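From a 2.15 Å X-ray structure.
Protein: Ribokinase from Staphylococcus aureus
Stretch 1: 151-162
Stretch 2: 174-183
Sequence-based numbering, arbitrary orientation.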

ATOM      1  N   ALA A 151       4.764  15.837 -32.768  1.00 24.04           N
ATOM      2  CA  ALA A 151       3.492  15.920 -32.063  1.00 24.12           C
ATOM      3  C   ALA A 151       3.189  17.373 -31.648  1.00 19.94           C
ATOM      4  O   ALA A 151       2.041  17.817 -31.690  1.00 17.69           O
ATOM      5  N   PHE A 152       4.235  18.103 -31.265  1.00 18.62           N
ATOM      6  CA  PHE A 152       4.080  19.490 -30.820  1.00 23.61           C
ATOM      7  C   PHE A 152       3.835  20.428 -32.018  1.00 22.70           C
ATOM      8  O   PHE A 152       3.169  21.448 -31.877  1.00 28.04           O
ATOM      9  N   GLU A 153       4.365  20.079 -33.189  1.00 23.97           N
ATOM     10  CA  GLU A 153       4.078  20.850 -34.423  1.00 22.32           C
ATOM     11  C   GLU A 153       2.607  20.766 -34.787  1.00 24.34           C
ATOM     12  O   GLU A 153       1.947  21.783 -35.047  1.00 26.55           O
ATOM     13  N   ILE A 154       2.076  19.552 -34.736  1.00 25.10           N
ATOM     14  CA  ILE A 154       0.654  19.325 -34.956  1.00 19.11           C
ATOM     15  C   ILE A 154      -0.208  20.070 -33.955  1.00 28.84           C
ATOM     16  O   ILE A 154      -1.188  20.729 -34.336  1.00 27.30           O
ATOM     17  N   ALA A 155       0.139  19.938 -32.674  1.00 23.01           N
ATOM     18  CA  ALA A 155      -0.595  20.595 -31.607  1.00 25.56           C
ATOM     19  C   ALA A 155      -0.615  22.109 -31.804  1.00 20.66           C
ATOM     20  O   ALA A 155      -1.670  22.722 -31.858  1.00 19.89           O
ATOM     21  N   LYS A 156       0.574  22.687 -31.911  1.00 19.31           N
ATOM     22  CA  LYS A 156       0.751  24.128 -31.990  1.00 22.37           C
ATOM     23  C   LYS A 156       0.020  24.701 -33.211  1.00 31.79           C
ATOM     24  O   LYS A 156      -0.604  25.759 -33.129  1.00 29.65           O
ATOM     25  N   ALA A 157       0.073  23.974 -34.327  1.00 26.48           N
ATOM     26  CA  ALA A 157      -0.543  24.420 -35.569  1.00 28.41           C
ATOM     27  C   ALA A 157      -2.048  24.496 -35.441  1.00 27.35           C
ATOM     28  O   ALA A 157      -2.680  25.316 -36.097  1.00 29.85           O
ATOM     29  N   HIS A 158      -2.620  23.648 -34.598  1.00 24.61           N
ATOM     30  CA  HIS A 158      -4.069  23.648 -34.383  1.00 27.47           C
ATOM     31  C   HIS A 158      -4.533  24.255 -33.029  1.00 29.61           C
ATOM     32  O   HIS A 158      -5.629  23.963 -32.555  1.00 31.50           O
ATOM     33  N   GLY A 159      -3.712  25.103 -32.417  1.00 29.65           N
ATOM     34  CA  GLY A 159      -4.108  25.781 -31.185  1.00 31.69           C
ATOM     35  C   GLY A 159      -4.155  24.912 -29.924  1.00 33.88           C
ATOM     36  O   GLY A 159      -4.744  25.291 -28.911  1.00 32.48           O
ATOM     37  N   VAL A 160      -3.527  23.744 -29.978  1.00 29.81           N
ATOM     38  CA  VAL A 160      -3.503  22.835 -28.830  1.00 27.35           C
ATOM     39  C   VAL A 160      -2.285  23.134 -27.941  1.00 27.77           C
ATOM     40  O   VAL A 160      -1.157  23.237 -28.436  1.00 23.01           O
ATOM     41  N   THR A 161      -2.520  23.303 -26.636  1.00 26.66           N
ATOM     42  CA  THR A 161      -1.454  23.637 -25.678  1.00 25.15           C
ATOM     43  C   THR A 161      -0.436  22.505 -25.485  1.00 23.73           C
ATOM     44  O   THR A 161      -0.806  21.370 -25.199  1.00 20.44           O
ATOM     45  N   THR A 162       0.847  22.809 -25.654  1.00 21.37           N
ATOM     46  CA  THR A 162       1.870  21.793 -25.468  1.00 19.77           C
ATOM     47  C   THR A 162       2.541  21.861 -24.098  1.00 23.32           C
ATOM     48  O   THR A 162       2.876  22.939 -23.612  1.00 21.01           O
ATOM     49  N   ASN A 174      16.480  23.806 -30.440  1.00 32.99           N
ATOM     50  CA  ASN A 174      15.571  24.937 -30.536  1.00 31.96           C
ATOM     51  C   ASN A 174      14.296  24.543 -31.254  1.00 34.87           C
ATOM     52  O   ASN A 174      13.211  25.040 -30.932  1.00 30.56           O
ATOM     53  N   GLU A 175      14.438  23.643 -32.226  1.00 27.77           N
ATOM     54  CA  GLU A 175      13.294  23.128 -32.962  1.00 28.21           C
ATOM     55  C   GLU A 175      12.196  22.615 -32.011  1.00 31.66           C
ATOM     56  O   GLU A 175      11.007  22.667 -32.335  1.00 32.81           O
ATOM     57  N   LEU A 176      12.596  22.130 -30.834  1.00 28.01           N
ATOM     58  CA  LEU A 176      11.631  21.653 -29.848  1.00 23.46           C
ATOM     59  C   LEU A 176      11.295  22.757 -28.855  1.00 22.48           C
ATOM     60  O   LEU A 176      10.134  22.976 -28.522  1.00 19.63           O
ATOM     61  N   LEU A 177      12.330  23.430 -28.365  1.00 28.02           N
ATOM     62  CA  LEU A 177      12.145  24.454 -27.339  1.00 33.25           C
ATOM     63  C   LEU A 177      11.097  25.453 -27.769  1.00 31.03           C
ATOM     64  O   LEU A 177      10.292  25.911 -26.960  1.00 30.56           O
ATOM     65  N   SER A 178      11.093  25.763 -29.058  1.00 27.02           N
ATOM     66  CA  SER A 178      10.228  26.815 -29.583  1.00 30.53           C
ATOM     67  C   SER A 178       8.798  26.341 -29.786  1.00 28.85           C
ATOM     68  O   SER A 178       7.948  27.113 -30.226  1.00 29.89           O
ATOM     69  N   LEU A 179       8.535  25.069 -29.484  1.00 24.12           N
ATOM     70  CA  LEU A 179       7.202  24.507 -29.648  1.00 22.35           C
ATOM     71  C   LEU A 179       6.493  24.300 -28.311  1.00 22.89           C
ATOM     72  O   LEU A 179       5.329  23.894 -28.275  1.00 23.27           O
ATOM     73  N   ILE A 180       7.199  24.561 -27.215  1.00 23.13           N
ATOM     74  CA  ILE A 180       6.694  24.262 -25.870  1.00 18.84           C
ATOM     75  C   ILE A 180       5.952  25.436 -25.258  1.00 21.87           C
ATOM     76  O   ILE A 180       6.510  26.526 -25.140  1.00 27.50           O
ATOM     77  N   ASP A 181       4.702  25.216 -24.866  1.00 19.75           N
ATOM     78  CA  ASP A 181       3.908  26.239 -24.189  1.00 19.34           C
ATOM     79  C   ASP A 181       4.132  26.242 -22.657  1.00 28.67           C
ATOM     80  O   ASP A 181       4.244  27.304 -22.027  1.00 23.40           O
ATOM     81  N   ILE A 182       4.231  25.046 -22.082  1.00 19.03           N
ATOM     82  CA  ILE A 182       4.406  24.865 -20.645  1.00 18.81           C
ATOM     83  C   ILE A 182       5.538  23.893 -20.407  1.00 22.98           C
ATOM     84  O   ILE A 182       5.478  22.750 -20.872  1.00 23.68           O
ATOM     85  N   ILE A 183       6.577  24.332 -19.708  1.00 20.63           N
ATOM     86  CA  ILE A 183       7.662  23.434 -19.373  1.00 17.14           C
ATOM     87  C   ILE A 183       7.687  23.164 -17.858  1.00 25.16           C
ATOM     88  O   ILE A 183       7.472  24.073 -17.057  1.00 21.96           O
TER

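The most unusual feature of this contact is the density of hydrogen bonds gathered on one residue, Thr-162, where the first stretch has become a strand and the second is about to become one. Its side chain, in the p rotamer, leaves the backbone sideways, and its hydroxyl meets the backbone at the end of the turn formed by Leu-177 to Ile-180. Thr-162 OG1 donates to Leu-179 O at 2.6 Å and accepts from Asp-181 N at 2.8 Å, so one hydroxyl serves one backbone acceptor and one backbone donor. A threonine suits this place because its hydroxyl can give and receive at once on a very short arm, while its methyl remains available to apolar surroundings.

The backbone of the same residue completes the junction. Ile-182 N donates to Thr-162 O at 2.9 Å, and Asp-181 N makes a second, weak bond to Thr-162 O at 3.2 Å, sharing its hydrogen between that carbonyl and the hydroxyl. In return, Thr-162 N donates to Asp-181 OD2 at 3.1 Å with a nearly straight angle of 166°. Asp-181 points toward the first stretch in the m rotamer, and its short side chain brings a carboxylate oxygen within reach of the strand amide. Water 1 extends the arrangement, donating to Asp-181 OD2 at 2.6 Å and to Val-160 O at 2.9 Å. It links the carboxylate to a carbonyl that could not bond to it directly, since both are acceptors. Val-160 itself turns its side chain away, so its part in the contact is played by the backbone.

Thr-161 adds an apolar touch beside this network. In the m rotamer, its CG2 lies 3.9 Å from Asp-181 CB and 4.0 Å from CD1 of Ile-182, while its hydroxyl is satisfied elsewhere in the structure.

At the helical end of the contact, Phe-152 points toward the second stretch, with chi1 near -80° (m). Its CB rests 3.8 Å from Leu-179 CB; farther out, CD1 meets Leu-176 CD1 at 3.6 Å, and CE1 approaches Ile-180 CG1 at 4.1 Å, with the isoleucine at the ring edge. A large, flat, buried side chain suits this place because it can reach three aliphatic neighbours at once. Leu-176, chi1 t and chi2 p, starts sideways but brings its end nearer, whereas Leu-179, m and then t, has the largest area covered of any residue here.

The exposed margin relies on long side chains whose aliphatic portions can pack while their charged ends remain near solvent. Glu-153 CG sits 3.5 Å from Leu-179 CD1, although its carboxylate has an unfavourable neighbour: Glu-153 OE2 and Glu-175 OE1, of like charge, are 4.3 Å apart. Lys-156, chi1 t, lays CD 3.8 Å from Leu-179 O and CE 3.9 Å from Ser-178 O. These are packing contacts of the methylene chain. Ser-178 turns away, its p-rotamer hydroxyl OG donating a weak bond to Asn-174 O at 3.2 Å within its own stretch.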

ATOM      1  CB  ALA A 151       3.499  15.005 -30.848  1.00 25.07           C
ATOM      2  CB  PHE A 152       5.305  19.942 -30.008  1.00 19.68           C
ATOM      3  CG  PHE A 152       5.303  19.464 -28.562  1.00 21.02           C
ATOM      4  CD1 PHE A 152       6.264  19.934 -27.659  1.00 21.02           C
ATOM      5  CD2 PHE A 152       4.336  18.565 -28.107  1.00 15.70           C
ATOM      6  CE1 PHE A 152       6.270  19.496 -26.312  1.00 21.43           C
ATOM      7  CE2 PHE A 152       4.321  18.138 -26.764  1.00 23.66           C
ATOM      8  CZ  PHE A 152       5.295  18.603 -25.866  1.00 19.71           C
ATOM      9  CB  GLU A 153       4.949  20.391 -35.581  1.00 19.88           C
ATOM     10  CG  GLU A 153       6.403  20.806 -35.446  1.00 20.08           C
ATOM     11  CD  GLU A 153       7.303  20.055 -36.415  1.00 25.03           C
ATOM     12  OE1 GLU A 153       6.878  18.953 -36.845  1.00 25.73           O
ATOM     13  OE2 GLU A 153       8.424  20.554 -36.726  1.00 20.28           O
ATOM     14  CB  ILE A 154       0.316  17.823 -34.884  1.00 25.34           C
ATOM     15  CG1 ILE A 154       1.000  17.061 -36.031  1.00 28.45           C
ATOM     16  CG2 ILE A 154      -1.192  17.601 -34.901  1.00 21.87           C
ATOM     17  CD1 ILE A 154       0.840  15.550 -35.914  1.00 30.65           C
ATOM     18  CB  ALA A 155       0.027  20.253 -30.258  1.00 23.06           C
ATOM     19  CB  LYS A 156       2.244  24.454 -32.052  1.00 23.21           C
ATOM     20  CG  LYS A 156       2.607  25.914 -31.966  1.00 34.41           C
ATOM     21  CD  LYS A 156       3.757  26.127 -30.978  1.00 45.86           C
ATOM     22  CE  LYS A 156       4.139  27.610 -30.846  1.00 50.39           C
ATOM     23  NZ  LYS A 156       4.674  28.179 -32.126  1.00 46.85           N
ATOM     24  CB  ALA A 157      -0.163  23.497 -36.715  1.00 24.58           C
ATOM     25  CB  HIS A 158      -4.630  22.231 -34.551  1.00 26.61           C
ATOM     26  CG  HIS A 158      -4.447  21.670 -35.929  1.00 34.00           C
ATOM     27  ND1 HIS A 158      -5.294  21.970 -36.968  1.00 40.25           N
ATOM     28  CD2 HIS A 158      -3.507  20.831 -36.430  1.00 27.57           C
ATOM     29  CE1 HIS A 158      -4.885  21.339 -38.060  1.00 33.75           C
ATOM     30  NE2 HIS A 158      -3.806  20.642 -37.756  1.00 30.73           N
ATOM     31  CB  VAL A 160      -3.508  21.363 -29.284  1.00 29.91           C
ATOM     32  CG1 VAL A 160      -3.382  20.412 -28.085  1.00 27.20           C
ATOM     33  CG2 VAL A 160      -4.776  21.072 -30.093  1.00 28.35           C
ATOM     34  CB  THR A 161      -2.057  23.997 -24.305  1.00 26.88           C
ATOM     35  OG1 THR A 161      -3.001  25.052 -24.485  1.00 26.84           O
ATOM     36  CG2 THR A 161      -0.966  24.444 -23.329  1.00 20.74           C
ATOM     37  CB  THR A 162       2.952  21.869 -26.536  1.00 24.50           C
ATOM     38  OG1 THR A 162       3.599  23.147 -26.470  1.00 24.17           O
ATOM     39  CG2 THR A 162       2.352  21.657 -27.919  1.00 21.17           C
ATOM     40  CB  ASN A 174      16.247  26.107 -31.256  1.00 44.11           C
ATOM     41  CG  ASN A 174      17.474  26.607 -30.521  1.00 46.15           C
ATOM     42  OD1 ASN A 174      17.600  26.410 -29.308  1.00 55.47           O
ATOM     43  ND2 ASN A 174      18.389  27.253 -31.248  1.00 47.02           N
ATOM     44  CB  GLU A 175      13.756  22.036 -33.929  1.00 30.43           C
ATOM     45  CG  GLU A 175      12.713  21.584 -34.940  1.00 29.74           C
ATOM     46  CD  GLU A 175      13.269  20.531 -35.902  0.28 31.63           C
ATOM     47  OE1 GLU A 175      12.560  19.534 -36.191  0.89 30.23           O
ATOM     48  OE2 GLU A 175      14.430  20.697 -36.360  0.53 38.42           O
ATOM     49  CB  LEU A 176      12.148  20.409 -29.098  1.00 27.44           C
ATOM     50  CG  LEU A 176      11.232  19.935 -27.945  1.00 23.39           C
ATOM     51  CD1 LEU A 176       9.802  19.698 -28.408  1.00 21.60           C
ATOM     52  CD2 LEU A 176      11.768  18.698 -27.243  1.00 26.30           C
ATOM     53  CB  LEU A 177      13.463  25.170 -27.042  1.00 28.87           C
ATOM     54  CG  LEU A 177      14.457  24.261 -26.320  1.00 32.65           C
ATOM     55  CD1 LEU A 177      15.832  24.918 -26.229  1.00 40.06           C
ATOM     56  CD2 LEU A 177      13.908  23.890 -24.949  1.00 33.66           C
ATOM     57  CB  SER A 178      10.782  27.318 -30.917  1.00 33.10           C
ATOM     58  OG  SER A 178      10.511  26.376 -31.941  1.00 32.16           O
ATOM     59  CB  LEU A 179       7.286  23.164 -30.391  1.00 28.91           C
ATOM     60  CG  LEU A 179       7.920  23.176 -31.788  1.00 32.34           C
ATOM     61  CD1 LEU A 179       7.912  21.761 -32.433  1.00 25.90           C
ATOM     62  CD2 LEU A 179       7.189  24.182 -32.665  1.00 24.87           C
ATOM     63  CB  ILE A 180       7.853  23.914 -24.930  1.00 21.16           C
ATOM     64  CG1 ILE A 180       8.633  22.714 -25.469  1.00 19.97           C
ATOM     65  CG2 ILE A 180       7.338  23.667 -23.494  1.00 24.23           C
ATOM     66  CD1 ILE A 180       9.993  22.560 -24.847  1.00 22.46           C
ATOM     67  CB  ASP A 181       2.436  26.042 -24.536  1.00 21.81           C
ATOM     68  CG  ASP A 181       2.162  26.272 -26.027  1.00 29.08           C
ATOM     69  OD1 ASP A 181       2.971  26.976 -26.682  1.00 26.60           O
ATOM     70  OD2 ASP A 181       1.153  25.754 -26.546  1.00 29.47           O
ATOM     71  CB  ILE A 182       3.148  24.248 -20.000  1.00 22.05           C
ATOM     72  CG1 ILE A 182       1.885  24.999 -20.408  1.00 20.02           C
ATOM     73  CG2 ILE A 182       3.281  24.183 -18.474  1.00 19.78           C
ATOM     74  CD1 ILE A 182       0.637  24.520 -19.630  1.00 23.95           C
ATOM     75  CB  ILE A 183       9.001  23.958 -19.909  1.00 19.65           C
ATOM     76  CG1 ILE A 183      10.030  22.842 -19.934  1.00 20.88           C
ATOM     77  CG2 ILE A 183       9.488  25.177 -19.113  1.00 19.51           C
ATOM     78  CD1 ILE A 183      11.294  23.188 -20.703  1.00 24.82           C
TER
HETATM   79  O   HOH W   1       0.276  25.698 -28.951  1.00 34.06           O